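Local coordinates for endonuclease V (Homo sapiens, PDB 6OZE), which probably cleaves RNA at inosine sites in a metal-ion-dependent reaction, at residues Cys56-Leu67 and Glu226-Ser235. The protein carries 4 engineered substitutions. Residues are numbered along the deposited sequence; the frame is centred on the assembly and turned at random.
Sequences CASLVVLSFPEL and EPVRQADICS. With NA (sodium ion), chain G.
Val-60 and Ala-231 meet where helix 226-242 lies across one face of the mixed sheet of this RNase H-like fold, over strand 54-63; the axes of the two short segments approach to 7.5 Å, 139° between their directions. Cys-56, Ser-58, Val-60 and Leu-62, every second residue of the strand, send their side chains up to the helix, while Ala-57, Leu-59 and Val-61 face the other way, toward helix 89-106. Val-60 straddles the helix underside with both methyls: CG2 lies 4.0 Å from Ala-231 CB and also packs against the carbonyl oxygen of Pro-227, whereas CG1, anti to its own carbonyl carbon (chi1 -60°), touches Cys-234 SG at 3.8 Å. With an alanine here, both methyls would be lost and a gap would probably open beneath the helix, leaving Ala-231 CB and Cys-234 SG without these neighbours. Two residues on, Leu-62 and Glu-226 cross at about a right angle, Leu-62 CD2 reaching Glu-226 CB at 3.7 Å and Pro-227 CG at 4.1 Å. Leu-67, past the turn, adds its CD1 to the aliphatic part of Glu-226. In the conformer described, one of two, the bend of Glu-226 at chi2 (-53°) takes its carboxylate away from this apolar base to Gln-230 NE2, which meets OE2 on the syn side; a water then donates to both Leu-67 O and Glu-226 OE2. In the turn Phe-64 O binds a sodium ion, whose site Leu-37 and Gln-38 share. At the far end Cys-56 SG rests against Ser-235 CA, and the buried hydroxyls of Ser-58 and Ser-235, hydrogen-bonded also to Ser-74 and Asp-44 respectively, meet OG to OG at 2.6 Å.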
loop_
_atom_site.group_PDB
_atom_site.type_symbol
_atom_site.label_atom_id
_atom_site.label_comp_id
_atom_site.label_asym_id
_atom_site.label_seq_id
_atom_site.Cartn_x
_atom_site.Cartn_y
_atom_site.Cartn_z
ATOM N N CYS A 56 12.738 9.719 0.228
ATOM C CA CYS A 56 11.883 10.359 1.215
ATOM C C CYS A 56 10.782 9.389 1.611
ATOM O O CYS A 56 10.191 8.728 0.748
ATOM C CB CYS A 56 11.266 11.639 0.655
ATOM S SG CYS A 56 10.306 12.544 1.854
ATOM N N ALA A 57 10.535 9.279 2.913
ATOM C CA ALA A 57 9.437 8.482 3.446
ATOM C C ALA A 57 8.398 9.436 4.011
ATOM O O ALA A 57 8.748 10.390 4.721
ATOM C CB ALA A 57 9.937 7.533 4.546
ATOM N N SER A 58 7.120 9.199 3.681
ATOM C CA SER A 58 6.054 10.086 4.120
ATOM C C SER A 58 4.886 9.303 4.704
ATOM O O SER A 58 4.551 8.207 4.232
ATOM C CB SER A 58 5.520 10.937 2.960
ATOM O OG SER A 58 6.555 11.787 2.456
ATOM N N LEU A 59 4.272 9.888 5.725
ATOM C CA LEU A 59 3.033 9.385 6.315
ATOM C C LEU A 59 2.043 10.526 6.376
ATOM O O LEU A 59 2.367 11.610 6.875
ATOM C CB LEU A 59 3.309 8.843 7.724
ATOM C CG LEU A 59 2.086 8.601 8.617
ATOM C CD1 LEU A 59 1.251 7.455 8.053
ATOM C CD2 LEU A 59 2.540 8.274 10.032
ATOM N N VAL A 60 0.835 10.289 5.855
ATOM C CA VAL A 60 -0.246 11.258 5.959
ATOM C C VAL A 60 -1.442 10.574 6.604
ATOM O O VAL A 60 -1.603 9.353 6.518
ATOM C CB VAL A 60 -0.648 11.881 4.605
ATOM C CG1 VAL A 60 0.545 12.611 3.977
ATOM C CG2 VAL A 60 -1.233 10.811 3.651
ATOM N N VAL A 61 -2.245 11.356 7.310
ATOM C CA VAL A 61 -3.532 10.879 7.808
ATOM C C VAL A 61 -4.605 11.824 7.297
ATOM O O VAL A 61 -4.449 13.048 7.375
ATOM C CB VAL A 61 -3.568 10.802 9.344
ATOM C CG1 VAL A 61 -4.917 10.238 9.814
ATOM C CG2 VAL A 61 -2.391 9.954 9.858
ATOM N N LEU A 62 -5.685 11.259 6.756
ATOM C CA LEU A 62 -6.804 12.031 6.247
ATOM C C LEU A 62 -8.070 11.693 7.027
ATOM O O LEU A 62 -8.264 10.561 7.480
ATOM C CB LEU A 62 -7.063 11.725 4.757
ATOM C CG LEU A 62 -6.153 12.364 3.709
ATOM C CD1 LEU A 62 -4.693 11.960 3.850
ATOM C CD2 LEU A 62 -6.673 12.018 2.312
ATOM N N SER A 63 -8.927 12.685 7.187
ATOM C CA SER A 63 -10.245 12.416 7.731
ATOM C C SER A 63 -11.046 11.584 6.738
ATOM O O SER A 63 -10.783 11.591 5.535
ATOM C CB SER A 63 -10.956 13.729 8.008
ATOM O OG SER A 63 -11.068 14.510 6.830
ATOM N N PHE A 64 -12.014 10.842 7.257
ATOM C CA PHE A 64 -12.882 10.051 6.404
ATOM C C PHE A 64 -14.318 10.271 6.850
ATOM O O PHE A 64 -14.605 10.197 8.047
ATOM C CB PHE A 64 -12.548 8.554 6.527
ATOM C CG PHE A 64 -13.340 7.700 5.578
ATOM C CD1 PHE A 64 -14.574 7.189 5.949
ATOM C CD2 PHE A 64 -12.861 7.445 4.310
ATOM C CE1 PHE A 64 -15.317 6.424 5.059
ATOM C CE2 PHE A 64 -13.608 6.673 3.410
ATOM C CZ PHE A 64 -14.833 6.163 3.802
ATOM N N PRO A 65 -15.255 10.491 5.911
ATOM C CA PRO A 65 -15.093 10.419 4.453
ATOM C C PRO A 65 -14.664 11.715 3.762
ATOM O O PRO A 65 -14.610 11.757 2.524
ATOM C CB PRO A 65 -16.506 10.046 3.994
ATOM C CG PRO A 65 -17.373 10.725 4.979
ATOM C CD PRO A 65 -16.673 10.582 6.298
ATOM N N GLU A 66 -14.370 12.762 4.532
ATOM C CA GLU A 66 -14.073 14.058 3.926
ATOM C C GLU A 66 -12.759 14.064 3.148
ATOM O O GLU A 66 -12.591 14.890 2.241
ATOM C CB GLU A 66 -14.036 15.148 4.997
ATOM C CG GLU A 66 -15.369 15.372 5.697
ATOM C CD GLU A 66 -15.560 14.495 6.926
ATOM O OE1 GLU A 66 -14.701 13.621 7.193
ATOM O OE2 GLU A 66 -16.577 14.688 7.629
ATOM N N LEU A 67 -11.810 13.199 3.515
ATOM C CA LEU A 67 -10.513 13.094 2.837
ATOM C C LEU A 67 -9.703 14.390 2.920
ATOM O O LEU A 67 -9.078 14.818 1.945
ATOM C CB LEU A 67 -10.650 12.588 1.395
ATOM C CG LEU A 67 -11.344 11.229 1.259
ATOM C CD1 LEU A 67 -11.533 10.902 -0.226
ATOM C CD2 LEU A 67 -10.539 10.140 1.968
ATOM N N GLU A 226 -6.785 9.174 -2.418
ATOM C CA GLU A 226 -6.307 10.391 -1.758
ATOM C C GLU A 226 -5.201 10.167 -0.739
ATOM O O GLU A 226 -4.212 10.916 -0.775
ATOM C CB GLU A 226 -7.492 11.170 -1.171
ATOM C CG GLU A 226 -8.120 12.159 -2.146
ATOM C CD GLU A 226 -7.083 13.101 -2.756
ATOM O OE1 GLU A 226 -6.524 12.760 -3.819
ATOM O OE2 GLU A 226 -6.812 14.176 -2.169
ATOM N N PRO A 227 -5.282 9.192 0.174
ATOM C CA PRO A 227 -4.178 9.042 1.154
ATOM C C PRO A 227 -2.855 8.705 0.489
ATOM O O PRO A 227 -1.805 9.230 0.905
ATOM C CB PRO A 227 -4.681 7.932 2.092
ATOM C CG PRO A 227 -6.229 7.989 1.948
ATOM C CD PRO A 227 -6.402 8.268 0.471
ATOM N N VAL A 228 -2.871 7.869 -0.542
ATOM C CA VAL A 228 -1.663 7.526 -1.297
ATOM C C VAL A 228 -1.172 8.729 -2.092
ATOM O O VAL A 228 0.032 9.043 -2.133
ATOM C CB VAL A 228 -1.991 6.341 -2.228
ATOM C CG1 VAL A 228 -0.824 6.013 -3.140
ATOM C CG2 VAL A 228 -2.425 5.121 -1.421
ATOM N N ARG A 229 -2.105 9.434 -2.728
ATOM C CA ARG A 229 -1.749 10.582 -3.557
ATOM C C ARG A 229 -1.128 11.689 -2.720
ATOM O O ARG A 229 -0.133 12.297 -3.127
ATOM C CB ARG A 229 -3.004 11.100 -4.270
ATOM C CG ARG A 229 -2.722 11.984 -5.481
ATOM C CD ARG A 229 -3.987 12.462 -6.160
ATOM N NE ARG A 229 -4.719 13.454 -5.378
ATOM C CZ ARG A 229 -4.519 14.768 -5.446
ATOM N NH1 ARG A 229 -5.247 15.585 -4.699
ATOM N NH2 ARG A 229 -3.586 15.272 -6.251
ATOM N N GLN A 230 -1.701 11.960 -1.541
ATOM C CA GLN A 230 -1.144 13.010 -0.685
ATOM C C GLN A 230 0.219 12.612 -0.139
ATOM O O GLN A 230 1.092 13.471 0.007
ATOM C CB GLN A 230 -2.127 13.371 0.431
ATOM C CG GLN A 230 -3.406 14.053 -0.076
ATOM C CD GLN A 230 -3.154 15.412 -0.680
ATOM O OE1 GLN A 230 -2.206 16.107 -0.304
ATOM N NE2 GLN A 230 -3.996 15.804 -1.624
ATOM N N ALA A 231 0.435 11.326 0.154
ATOM C CA ALA A 231 1.758 10.927 0.633
ATOM C C ALA A 231 2.788 11.058 -0.480
ATOM O O ALA A 231 3.927 11.474 -0.223
ATOM C CB ALA A 231 1.712 9.510 1.211
ATOM N N ASP A 232 2.396 10.749 -1.721
ATOM C CA ASP A 232 3.305 10.916 -2.848
ATOM C C ASP A 232 3.670 12.385 -3.034
ATOM O O ASP A 232 4.848 12.715 -3.239
ATOM C CB ASP A 232 2.675 10.355 -4.122
ATOM C CG ASP A 232 3.614 10.426 -5.309
ATOM O OD1 ASP A 232 4.595 9.650 -5.344
ATOM O OD2 ASP A 232 3.381 11.266 -6.201
ATOM N N ILE A 233 2.679 13.273 -2.979
ATOM C CA ILE A 233 2.925 14.706 -3.107
ATOM C C ILE A 233 3.833 15.188 -1.990
ATOM O O ILE A 233 4.783 15.939 -2.232
ATOM C CB ILE A 233 1.593 15.477 -3.132
ATOM C CG1 ILE A 233 0.825 15.165 -4.425
ATOM C CG2 ILE A 233 1.831 16.987 -2.999
ATOM C CD1 ILE A 233 -0.619 15.613 -4.416
ATOM N N CYS A 234 3.564 14.765 -0.749
ATOM C CA CYS A 234 4.424 15.181 0.364
ATOM C C CYS A 234 5.879 14.777 0.130
ATOM O O CYS A 234 6.805 15.560 0.401
ATOM C CB CYS A 234 3.915 14.565 1.666
ATOM S SG CYS A 234 2.515 15.437 2.372
ATOM N N SER A 235 6.110 13.553 -0.348
ATOM C CA SER A 235 7.489 13.116 -0.560
ATOM C C SER A 235 8.159 13.935 -1.656
ATOM O O SER A 235 9.328 14.330 -1.520
ATOM C CB SER A 235 7.552 11.639 -0.928
ATOM O OG SER A 235 7.237 10.828 0.169
HETATM NA NA NA G . -16.379 8.680 9.434
HETATM O O HOH W 1 -6.690 15.443 0.548
HETATM O O HOH W 2 -17.744 10.854 9.600
HETATM O O HOH W 3 -17.438 6.916 7.985
HETATM O O HOH W 4 -18.286 7.200 10.838
#